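Putative alpha-L-fucosidase (Bacteroides thetaiotaomicron, PDB 3EYP) probably hydrolyses alpha-L-fucosides, as a putative lipoprotein of glycoside hydrolase family 29. Local coordinates at residues P126-R129 against H130-L133; P135-T139 against E140-E144; Y88-S92 against V93-A97. All blocks are in the same frame, centred on the assembly; numbering follows the deposited sequence.

All three contacts lie in the alpha-L-fucosidase part of the chain, on the same side of its centre, in the barrel-type fold with its parallel sheet. Contact 3 comes first, in the loop between strand 70-76 and helix 105-116; contact 1 follows strand 119-124, and contact 2 opens helix 139-155. The centres of contacts 1 and 2 are about 10 Å apart, and these two touch through Tyr137 on His132 and Tyr142 on Asp128. Contact 3, its centre about 15 Å from that of contact 1, reaches it through Tyr91 on His130, whereas contacts 2 and 3 do not touch. Contact 1 therefore touches both the 88-97 loop and the start of helix 139-155.

Contact 1 of 3, residues P126-R129 against H130-L133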
ATOM      1  N   PRO A 126      16.349  10.214  -1.135  1.00 38.44           N
ATOM      2  CA  PRO A 126      17.676  10.036  -1.726  1.00 37.88           C
ATOM      3  C   PRO A 126      18.280  11.225  -2.435  1.00 37.73           C
ATOM      4  O   PRO A 126      19.446  11.531  -2.227  1.00 36.97           O
ATOM      5  CB  PRO A 126      17.514   8.844  -2.669  1.00 39.51           C
ATOM      6  CG  PRO A 126      16.374   8.083  -2.110  1.00 37.91           C
ATOM      7  CD  PRO A 126      15.448   9.091  -1.436  1.00 40.08           C
ATOM      8  N   HIS A 127      17.522  11.863  -3.311  1.00 37.65           N
ATOM      9  CA  HIS A 127      17.974  13.093  -3.952  1.00 37.66           C
ATOM     10  C   HIS A 127      17.834  14.220  -2.913  1.00 37.15           C
ATOM     11  O   HIS A 127      16.798  14.371  -2.268  1.00 37.61           O
ATOM     12  CB  HIS A 127      17.197  13.438  -5.219  1.00 37.63           C
ATOM     13  CG  HIS A 127      17.599  14.736  -5.848  1.00 37.24           C
ATOM     14  ND1 HIS A 127      18.874  14.990  -6.330  1.00 39.11           N
ATOM     15  CD2 HIS A 127      16.874  15.847  -6.113  1.00 35.80           C
ATOM     16  CE1 HIS A 127      18.911  16.196  -6.864  1.00 37.93           C
ATOM     17  NE2 HIS A 127      17.717  16.750  -6.717  1.00 37.42           N
ATOM     18  N   ASP A 128      18.919  14.959  -2.755  1.00 37.11           N
ATOM     19  CA  ASP A 128      18.993  16.055  -1.718  1.00 37.12           C
ATOM     20  C   ASP A 128      19.472  17.325  -2.350  1.00 37.76           C
ATOM     21  O   ASP A 128      20.678  17.491  -2.686  1.00 37.67           O
ATOM     22  CB  ASP A 128      19.911  15.562  -0.559  1.00 36.21           C
ATOM     23  CG  ASP A 128      19.921  16.469   0.661  1.00 38.44           C
ATOM     24  OD1 ASP A 128      19.873  17.695   0.514  1.00 37.98           O
ATOM     25  OD2 ASP A 128      19.953  15.903   1.786  1.00 38.92           O
ATOM     26  N   ARG A 129      18.530  18.230  -2.559  1.00 38.80           N
ATOM     27  CA  ARG A 129      18.811  19.485  -3.220  1.00 39.10           C
ATOM     28  C   ARG A 129      19.701  20.384  -2.376  1.00 39.71           C
ATOM     29  O   ARG A 129      20.508  21.172  -2.913  1.00 40.46           O
ATOM     30  CB  ARG A 129      17.527  20.225  -3.605  1.00 40.41           C
ATOM     31  CG  ARG A 129      16.755  19.575  -4.688  1.00 41.08           C
ATOM     32  CD  ARG A 129      15.370  20.123  -4.758  1.00 41.33           C
ATOM     33  NE  ARG A 129      14.537  19.392  -5.690  1.00 39.71           N
ATOM     34  CZ  ARG A 129      13.288  19.077  -5.494  1.00 42.44           C
ATOM     35  NH1 ARG A 129      12.692  19.397  -4.350  1.00 43.66           N
ATOM     36  NH2 ARG A 129      12.651  18.363  -6.418  1.00 42.91           N
ATOM     37  N   HIS A 130      19.652  20.199  -1.057  1.00 39.86           N
ATOM     38  CA  HIS A 130      20.360  21.114  -0.158  1.00 38.82           C
ATOM     39  C   HIS A 130      21.834  20.793  -0.274  1.00 39.29           C
ATOM     40  O   HIS A 130      22.666  21.671  -0.463  1.00 37.20           O
ATOM     41  CB  HIS A 130      19.861  21.027   1.314  1.00 39.38           C
ATOM     42  CG  HIS A 130      20.576  21.980   2.238  1.00 37.10           C
ATOM     43  ND1 HIS A 130      20.279  23.331   2.294  1.00 38.33           N
ATOM     44  CD2 HIS A 130      21.604  21.783   3.109  1.00 39.21           C
ATOM     45  CE1 HIS A 130      21.106  23.931   3.143  1.00 36.40           C
ATOM     46  NE2 HIS A 130      21.920  23.007   3.656  1.00 37.20           N
ATOM     47  N   GLU A 131      22.127  19.503  -0.286  1.00 39.45           N
ATOM     48  CA  GLU A 131      23.497  19.047  -0.267  1.00 40.16           C
ATOM     49  C   GLU A 131      24.098  19.380  -1.574  1.00 40.75           C
ATOM     50  O   GLU A 131      25.320  19.695  -1.660  1.00 40.96           O
ATOM     51  CB  GLU A 131      23.595  17.558   0.060  1.00 40.79           C
ATOM     52  CG  GLU A 131      23.328  17.270   1.559  1.00 42.82           C
ATOM     53  CD  GLU A 131      24.486  17.618   2.428  1.00 43.34           C
ATOM     54  OE1 GLU A 131      25.627  17.281   2.073  1.00 44.31           O
ATOM     55  OE2 GLU A 131      24.262  18.201   3.491  1.00 48.39           O
ATOM     56  N   HIS A 132      23.249  19.334  -2.600  1.00 40.37           N
ATOM     57  CA  HIS A 132      23.696  19.693  -3.989  1.00 40.95           C
ATOM     58  C   HIS A 132      24.136  21.142  -4.155  1.00 41.51           C
ATOM     59  O   HIS A 132      24.902  21.461  -5.073  1.00 42.09           O
ATOM     60  CB  HIS A 132      22.658  19.366  -5.070  1.00 40.10           C
ATOM     61  CG  HIS A 132      22.812  17.993  -5.672  1.00 41.77           C
ATOM     62  ND1 HIS A 132      23.777  17.685  -6.613  1.00 39.13           N
ATOM     63  CD2 HIS A 132      22.054  16.878  -5.545  1.00 40.63           C
ATOM     64  CE1 HIS A 132      23.636  16.422  -6.997  1.00 40.15           C
ATOM     65  NE2 HIS A 132      22.596  15.909  -6.363  1.00 41.74           N
ATOM     66  N   LEU A 133      23.692  21.999  -3.261  1.00 42.85           N
ATOM     67  CA  LEU A 133      24.096  23.430  -3.285  1.00 43.29           C
ATOM     68  C   LEU A 133      25.575  23.593  -2.944  1.00 44.35           C
ATOM     69  O   LEU A 133      26.178  24.606  -3.275  1.00 45.72           O
ATOM     70  CB  LEU A 133      23.294  24.275  -2.292  1.00 44.04           C
ATOM     71  CG  LEU A 133      21.772  24.387  -2.582  1.00 45.59           C
ATOM     72  CD1 LEU A 133      21.027  25.232  -1.559  1.00 43.10           C
ATOM     73  CD2 LEU A 133      21.614  24.912  -4.000  1.00 42.47           C
TER
HETATM   74  O   HOH W   1      21.222  13.333  -6.206  1.00 46.81           O
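An N-cap opens the short helix 129-132: Asp128 OD1 accepts from Glu131 N at 3.0 Å with an N-H...O angle of 155°, and weakly from His130 N. The amide of Glu131 meets this oxygen from above the carboxylate plane, 51° out of it. With CG anti to the backbone N, the carboxylate is placed beside its own carbonyl carbon, facing the first turn. Glu131 CG lies against Asp128 CG at 3.6 Å, while OD2 of the aspartate forms a salt bridge with Lys76, which probably offsets the like charge of Glu131. This cap follows strand 119-124 of the parallel sheet, in the TIM-barrel-type domain expected of the family, and turns the chain from the strand's end into the helix. Its first turn carries a bond from His132 N to Asp128 O, 3.2 Å long. Beside it, His127 CE1 approaches His132 CD2 at 3.5 Å, the two rings lying oblique with planes at 45°. One water joins them at their edges and in both ring planes, 2.9 Å from His127 ND1 and 2.9 Å from His132 NE2. On another side of the turn, Arg129 NH1 donates to Gly40 O and forms a salt bridge with Glu39.

Contact 2 of 3, residues P135-T139 against E140-E144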
ATOM      1  N   PRO A 135      29.631  23.452  -2.933  1.00 45.42           N
ATOM      2  CA  PRO A 135      30.626  23.256  -3.984  1.00 45.27           C
ATOM      3  C   PRO A 135      31.414  21.997  -3.820  1.00 44.52           C
ATOM      4  O   PRO A 135      32.089  21.565  -4.739  1.00 44.02           O
ATOM      5  CB  PRO A 135      31.539  24.463  -3.869  1.00 46.80           C
ATOM      6  CG  PRO A 135      31.166  25.178  -2.597  1.00 47.79           C
ATOM      7  CD  PRO A 135      29.808  24.697  -2.163  1.00 45.63           C
ATOM      8  N   LEU A 136      31.317  21.407  -2.635  1.00 43.15           N
ATOM      9  CA  LEU A 136      32.022  20.162  -2.329  1.00 42.57           C
ATOM     10  C   LEU A 136      31.266  18.865  -2.648  1.00 41.99           C
ATOM     11  O   LEU A 136      31.747  17.802  -2.448  1.00 40.72           O
ATOM     12  CB  LEU A 136      32.401  20.141  -0.863  1.00 43.54           C
ATOM     13  CG  LEU A 136      33.254  21.353  -0.476  1.00 42.73           C
ATOM     14  CD1 LEU A 136      33.695  21.160   0.930  1.00 46.97           C
ATOM     15  CD2 LEU A 136      34.466  21.538  -1.448  1.00 45.66           C
ATOM     16  N   TYR A 137      30.041  19.003  -3.103  1.00 42.80           N
ATOM     17  CA  TYR A 137      29.165  17.857  -3.251  1.00 41.86           C
ATOM     18  C   TYR A 137      29.812  16.843  -4.183  1.00 43.02           C
ATOM     19  O   TYR A 137      30.324  17.192  -5.257  1.00 42.97           O
ATOM     20  CB  TYR A 137      27.784  18.254  -3.782  1.00 42.73           C
ATOM     21  CG  TYR A 137      26.849  17.034  -3.953  1.00 39.82           C
ATOM     22  CD1 TYR A 137      25.859  16.768  -3.015  1.00 40.75           C
ATOM     23  CD2 TYR A 137      26.980  16.161  -5.015  1.00 43.33           C
ATOM     24  CE1 TYR A 137      24.994  15.684  -3.154  1.00 42.35           C
ATOM     25  CE2 TYR A 137      26.130  15.036  -5.163  1.00 42.07           C
ATOM     26  CZ  TYR A 137      25.117  14.823  -4.222  1.00 41.99           C
ATOM     27  OH  TYR A 137      24.243  13.748  -4.286  1.00 40.79           O
ATOM     28  N   THR A 138      29.844  15.617  -3.719  1.00 42.29           N
ATOM     29  CA  THR A 138      30.123  14.452  -4.585  1.00 44.53           C
ATOM     30  C   THR A 138      29.243  13.265  -4.183  1.00 45.34           C
ATOM     31  O   THR A 138      28.766  13.147  -3.044  1.00 45.24           O
ATOM     32  CB  THR A 138      31.564  13.925  -4.535  1.00 43.72           C
ATOM     33  OG1 THR A 138      31.810  13.307  -3.276  1.00 45.63           O
ATOM     34  CG2 THR A 138      32.635  15.035  -4.825  1.00 45.30           C
ATOM     35  N   THR A 139      29.112  12.332  -5.110  1.00 45.84           N
ATOM     36  CA  THR A 139      28.213  11.182  -4.883  1.00 45.45           C
ATOM     37  C   THR A 139      28.770  10.374  -3.733  1.00 44.18           C
ATOM     38  O   THR A 139      28.050   9.983  -2.847  1.00 43.65           O
ATOM     39  CB  THR A 139      27.935  10.357  -6.196  1.00 45.77           C
ATOM     40  OG1 THR A 139      27.251  11.222  -7.111  1.00 48.52           O
ATOM     41  CG2 THR A 139      27.046   9.116  -5.940  1.00 46.87           C
ATOM     42  N   GLU A 140      30.079  10.205  -3.720  1.00 44.13           N
ATOM     43  CA  GLU A 140      30.741   9.379  -2.718  1.00 45.16           C
ATOM     44  C   GLU A 140      30.553   9.999  -1.331  1.00 43.27           C
ATOM     45  O   GLU A 140      30.410   9.312  -0.288  1.00 44.48           O
ATOM     46  CB  GLU A 140      32.241   9.263  -3.005  1.00 46.33           C
ATOM     47  CG  GLU A 140      33.025   8.395  -2.058  1.00 51.93           C
ATOM     48  CD  GLU A 140      32.622   6.917  -2.180  1.00 58.14           C
ATOM     49  OE1 GLU A 140      31.827   6.559  -3.104  1.00 63.95           O
ATOM     50  OE2 GLU A 140      33.080   6.126  -1.330  1.00 64.39           O
ATOM     51  N   ARG A 141      30.586  11.310  -1.330  1.00 42.40           N
ATOM     52  CA  ARG A 141      30.491  12.074  -0.081  1.00 42.51           C
ATOM     53  C   ARG A 141      29.057  11.978   0.447  1.00 41.83           C
ATOM     54  O   ARG A 141      28.783  11.826   1.633  1.00 41.06           O
ATOM     55  CB  ARG A 141      30.845  13.554  -0.277  1.00 42.75           C
ATOM     56  CG  ARG A 141      32.303  13.994  -0.160  1.00 47.94           C
ATOM     57  CD  ARG A 141      32.337  15.588  -0.228  1.00 52.28           C
ATOM     58  NE  ARG A 141      32.830  16.278   0.964  1.00 60.77           N
ATOM     59  CZ  ARG A 141      32.216  17.272   1.617  1.00 63.55           C
ATOM     60  NH1 ARG A 141      31.031  17.734   1.228  1.00 67.45           N
ATOM     61  NH2 ARG A 141      32.813  17.812   2.673  1.00 67.50           N
ATOM     62  N   TYR A 142      28.144  12.094  -0.483  1.00 42.14           N
ATOM     63  CA  TYR A 142      26.741  12.152  -0.149  1.00 41.48           C
ATOM     64  C   TYR A 142      26.336  10.761   0.335  1.00 41.42           C
ATOM     65  O   TYR A 142      25.491  10.588   1.204  1.00 39.89           O
ATOM     66  CB  TYR A 142      25.896  12.569  -1.343  1.00 40.79           C
ATOM     67  CG  TYR A 142      24.406  12.494  -0.993  1.00 42.55           C
ATOM     68  CD1 TYR A 142      23.817  13.468  -0.186  1.00 40.58           C
ATOM     69  CD2 TYR A 142      23.611  11.426  -1.390  1.00 41.03           C
ATOM     70  CE1 TYR A 142      22.493  13.414   0.157  1.00 40.24           C
ATOM     71  CE2 TYR A 142      22.279  11.353  -1.014  1.00 39.68           C
ATOM     72  CZ  TYR A 142      21.724  12.372  -0.237  1.00 41.42           C
ATOM     73  OH  TYR A 142      20.385  12.369   0.130  1.00 39.03           O
ATOM     74  N   LYS A 143      26.937   9.756  -0.290  1.00 43.30           N
ATOM     75  CA  LYS A 143      26.696   8.365   0.112  1.00 42.17           C
ATOM     76  C   LYS A 143      27.011   8.222   1.578  1.00 42.87           C
ATOM     77  O   LYS A 143      26.232   7.641   2.337  1.00 42.85           O
ATOM     78  CB  LYS A 143      27.550   7.373  -0.683  1.00 44.05           C
ATOM     79  CG  LYS A 143      27.682   5.988  -0.018  1.00 45.99           C
ATOM     80  CD  LYS A 143      28.653   5.078  -0.717  1.00 49.89           C
ATOM     81  CE  LYS A 143      30.100   5.420  -0.394  1.00 54.22           C
ATOM     82  NZ  LYS A 143      31.028   4.366  -0.916  1.00 58.72           N
ATOM     83  N   GLU A 144      28.145   8.753   2.015  1.00 41.70           N
ATOM     84  CA  GLU A 144      28.473   8.652   3.459  1.00 42.54           C
ATOM     85  C   GLU A 144      27.540   9.461   4.357  1.00 42.00           C
ATOM     86  O   GLU A 144      27.186   9.015   5.421  1.00 40.78           O
ATOM     87  CB  GLU A 144      29.927   9.061   3.775  1.00 44.03           C
ATOM     88  CG  GLU A 144      30.942   8.327   2.970  1.00 49.73           C
ATOM     89  CD  GLU A 144      30.875   6.811   3.176  1.00 58.33           C
ATOM     90  OE1 GLU A 144      30.585   6.334   4.316  1.00 61.34           O
ATOM     91  OE2 GLU A 144      31.093   6.099   2.166  1.00 67.63           O
TER
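Tyr142 N donates to Thr138 O at 2.8 Å with an N-H...O angle of 151°, and Lys143 N to Thr139 O matches it in length; together they close the first turn of helix 139-155. Thr138 is also the N-cap, its OG1 accepting from Arg141 N at 3.0 Å. The hydroxyl sits between its own backbone N and carbonyl carbon (chi1 70°), from where it also touches Arg141 CB at 3.2 Å. The Arg141 side chain runs back over the loop and bends at chi3, which brings one face of its guanidinium against Leu136 CB, 3.5 Å above the plane and offset toward the rim. Tyr137 reaches the helix by its phenol end: OH lies 3.5 Å from Tyr142 CG, and CE1 lies 3.7 Å from Tyr142 CB. The two ring planes, 28° apart, are near parallel but displaced, so that the rings barely overlap. The Tyr137 ring also stacks on His132. A serine in place of Tyr137 would probably open a gap beside Tyr142 CB and leave His132 without its stacked ring. Further along, Lys143 NZ bonds Glu140 OE2 at 2.7 Å, on the syn side but well out of the carboxylate plane, and Glu144 completes a salt-bridge network. Tyr142 OH bonds Lys76 at the end of strand 70-76, its side chain touches Trp181 of helix 175-188, and both tyrosines pack on Glu131 of helix 129-132.

Contact 3 of 3, residues Y88-S92 against V93-A97; sequences YTDYS and VKNAA
Lys94 lies back across the loop toward Asp90: its CB rests 3.2 Å from Ser92 OG, CE comes 3.5 Å from Asp90 OD1, and NZ donates a hydrogen bond to Ser86 O and a weak one to Thr89 O. Bends at chi3 and chi4 curl the chain so that the ammonium also forms a long salt bridge, Lys94 NZ to Asp90 OD1 at 3.9 Å. The backbone of the same lysine is fixed by Ser92 OG, which accepts Lys94 N at 2.9 Å. Within this loop, between strand 70-76 and helix 105-116, an ST turn at Thr89 and an inverse gamma turn centred on Tyr91 lead into the 3-10 segment 93-94. Asn95 binds back to Asp90 with one amide nitrogen: ND2 donates to Asp90 O at 2.9 Å, nearly straight at 175°, in the carbonyl plane and on a lone pair. The same ND2 meets Asp90 OD1 at 3.1 Å on the anti side of the carboxylate, and both acceptors lie close to the amide plane, so the two bonds together limit its rotation. Asn95 N closes the turn on Ser92 O at 3.0 Å, approaching from above the carbonyl plane. Tyr91 points away from the segment 93-97; its ring stacks on His130 and its hydroxyl bonds Ala44 O.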
ATOM      1  N   TYR A  88      24.715  15.414  11.698  1.00 38.97           N
ATOM      2  CA  TYR A  88      25.461  15.446  10.449  1.00 39.18           C
ATOM      3  C   TYR A  88      25.149  16.587   9.485  1.00 38.42           C
ATOM      4  O   TYR A  88      25.706  16.664   8.403  1.00 39.25           O
ATOM      5  CB  TYR A  88      25.349  14.088   9.719  1.00 39.34           C
ATOM      6  CG  TYR A  88      26.000  12.988  10.559  1.00 40.97           C
ATOM      7  CD1 TYR A  88      27.358  12.814  10.573  1.00 41.68           C
ATOM      8  CD2 TYR A  88      25.236  12.202  11.402  1.00 41.60           C
ATOM      9  CE1 TYR A  88      27.948  11.849  11.405  1.00 42.30           C
ATOM     10  CE2 TYR A  88      25.795  11.267  12.228  1.00 43.07           C
ATOM     11  CZ  TYR A  88      27.155  11.084  12.224  1.00 43.49           C
ATOM     12  OH  TYR A  88      27.699  10.108  13.040  1.00 43.94           O
ATOM     13  N   THR A  89      24.304  17.462   9.948  1.00 37.90           N
ATOM     14  CA  THR A  89      23.872  18.708   9.255  1.00 38.02           C
ATOM     15  C   THR A  89      23.338  19.726  10.236  1.00 38.17           C
ATOM     16  O   THR A  89      22.959  19.398  11.381  1.00 37.61           O
ATOM     17  CB  THR A  89      22.716  18.427   8.193  1.00 38.19           C
ATOM     18  OG1 THR A  89      22.452  19.588   7.383  1.00 35.96           O
ATOM     19  CG2 THR A  89      21.422  17.939   8.870  1.00 37.61           C
ATOM     20  N   ASP A  90      23.291  20.959   9.760  1.00 38.02           N
ATOM     21  CA  ASP A  90      22.581  22.042  10.441  1.00 38.89           C
ATOM     22  C   ASP A  90      21.234  22.388   9.790  1.00 38.77           C
ATOM     23  O   ASP A  90      20.471  23.198  10.332  1.00 39.47           O
ATOM     24  CB  ASP A  90      23.448  23.292  10.521  1.00 38.73           C
ATOM     25  CG  ASP A  90      24.476  23.216  11.646  1.00 39.47           C
ATOM     26  OD1 ASP A  90      24.049  23.128  12.820  1.00 43.67           O
ATOM     27  OD2 ASP A  90      25.681  23.206  11.341  1.00 42.25           O
ATOM     28  N   TYR A  91      20.999  21.826   8.608  1.00 39.12           N
ATOM     29  CA  TYR A  91      19.754  22.095   7.844  1.00 38.57           C
ATOM     30  C   TYR A  91      18.635  21.202   8.410  1.00 38.30           C
ATOM     31  O   TYR A  91      18.177  20.225   7.819  1.00 36.50           O
ATOM     32  CB  TYR A  91      19.987  21.917   6.321  1.00 38.16           C
ATOM     33  CG  TYR A  91      18.991  22.700   5.507  1.00 37.48           C
ATOM     34  CD1 TYR A  91      18.837  24.069   5.688  1.00 37.58           C
ATOM     35  CD2 TYR A  91      18.168  22.066   4.574  1.00 37.58           C
ATOM     36  CE1 TYR A  91      17.914  24.760   4.963  1.00 36.39           C
ATOM     37  CE2 TYR A  91      17.235  22.750   3.852  1.00 37.66           C
ATOM     38  CZ  TYR A  91      17.091  24.088   4.051  1.00 38.93           C
ATOM     39  OH  TYR A  91      16.141  24.771   3.319  1.00 39.56           O
ATOM     40  N   SER A  92      18.236  21.562   9.619  1.00 38.50           N
ATOM     41  CA  SER A  92      17.294  20.796  10.430  1.00 38.68           C
ATOM     42  C   SER A  92      16.562  21.595  11.468  1.00 38.88           C
ATOM     43  O   SER A  92      16.789  22.788  11.671  1.00 35.70           O
ATOM     44  CB  SER A  92      18.017  19.646  11.170  1.00 38.64           C
ATOM     45  OG  SER A  92      18.650  20.132  12.313  1.00 37.79           O
ATOM     46  N   VAL A  93      15.760  20.830  12.209  1.00 38.67           N
ATOM     47  CA  VAL A  93      15.016  21.339  13.348  1.00 39.44           C
ATOM     48  C   VAL A  93      15.919  21.994  14.402  1.00 40.30           C
ATOM     49  O   VAL A  93      15.515  22.894  15.096  1.00 40.64           O
ATOM     50  CB  VAL A  93      14.080  20.296  14.034  1.00 39.32           C
ATOM     51  CG1 VAL A  93      12.838  20.148  13.165  1.00 41.07           C
ATOM     52  CG2 VAL A  93      14.795  18.899  14.319  1.00 35.89           C
ATOM     53  N   LYS A  94      17.165  21.559  14.423  1.00 40.54           N
ATOM     54  CA  LYS A  94      18.211  22.095  15.345  1.00 41.74           C
ATOM     55  C   LYS A  94      18.286  23.611  15.244  1.00 40.27           C
ATOM     56  O   LYS A  94      18.649  24.306  16.198  1.00 40.38           O
ATOM     57  CB  LYS A  94      19.629  21.533  15.023  1.00 41.65           C
ATOM     58  CG  LYS A  94      20.292  20.945  16.242  1.00 48.17           C
ATOM     59  CD  LYS A  94      21.825  20.710  16.173  1.00 51.15           C
ATOM     60  CE  LYS A  94      22.514  20.744  14.807  1.00 53.71           C
ATOM     61  NZ  LYS A  94      23.619  19.680  14.619  1.00 57.70           N
ATOM     62  N   ASN A  95      17.909  24.107  14.062  1.00 39.53           N
ATOM     63  CA  ASN A  95      18.043  25.534  13.701  1.00 39.59           C
ATOM     64  C   ASN A  95      16.757  26.232  13.291  1.00 38.49           C
ATOM     65  O   ASN A  95      16.753  27.287  12.706  1.00 38.45           O
ATOM     66  CB  ASN A  95      19.137  25.717  12.683  1.00 38.11           C
ATOM     67  CG  ASN A  95      20.521  25.519  13.295  1.00 40.54           C
ATOM     68  OD1 ASN A  95      20.884  26.171  14.284  1.00 40.28           O
ATOM     69  ND2 ASN A  95      21.293  24.593  12.734  1.00 36.93           N
ATOM     70  N   ALA A  96      15.676  25.583  13.685  1.00 39.29           N
ATOM     71  CA  ALA A  96      14.312  26.062  13.566  1.00 39.08           C
ATOM     72  C   ALA A  96      13.958  27.026  14.693  1.00 39.24           C
ATOM     73  O   ALA A  96      14.594  27.061  15.753  1.00 40.79           O
ATOM     74  CB  ALA A  96      13.312  24.877  13.542  1.00 37.91           C
ATOM     75  N   ALA A  97      12.938  27.789  14.455  1.00 40.11           N
ATOM     76  CA  ALA A  97      12.373  28.662  15.494  1.00 41.34           C
ATOM     77  C   ALA A  97      11.597  27.777  16.468  1.00 41.28           C
ATOM     78  O   ALA A  97      11.589  27.995  17.659  1.00 42.34           O
ATOM     79  CB  ALA A  97      11.504  29.778  14.888  1.00 42.11           C
TER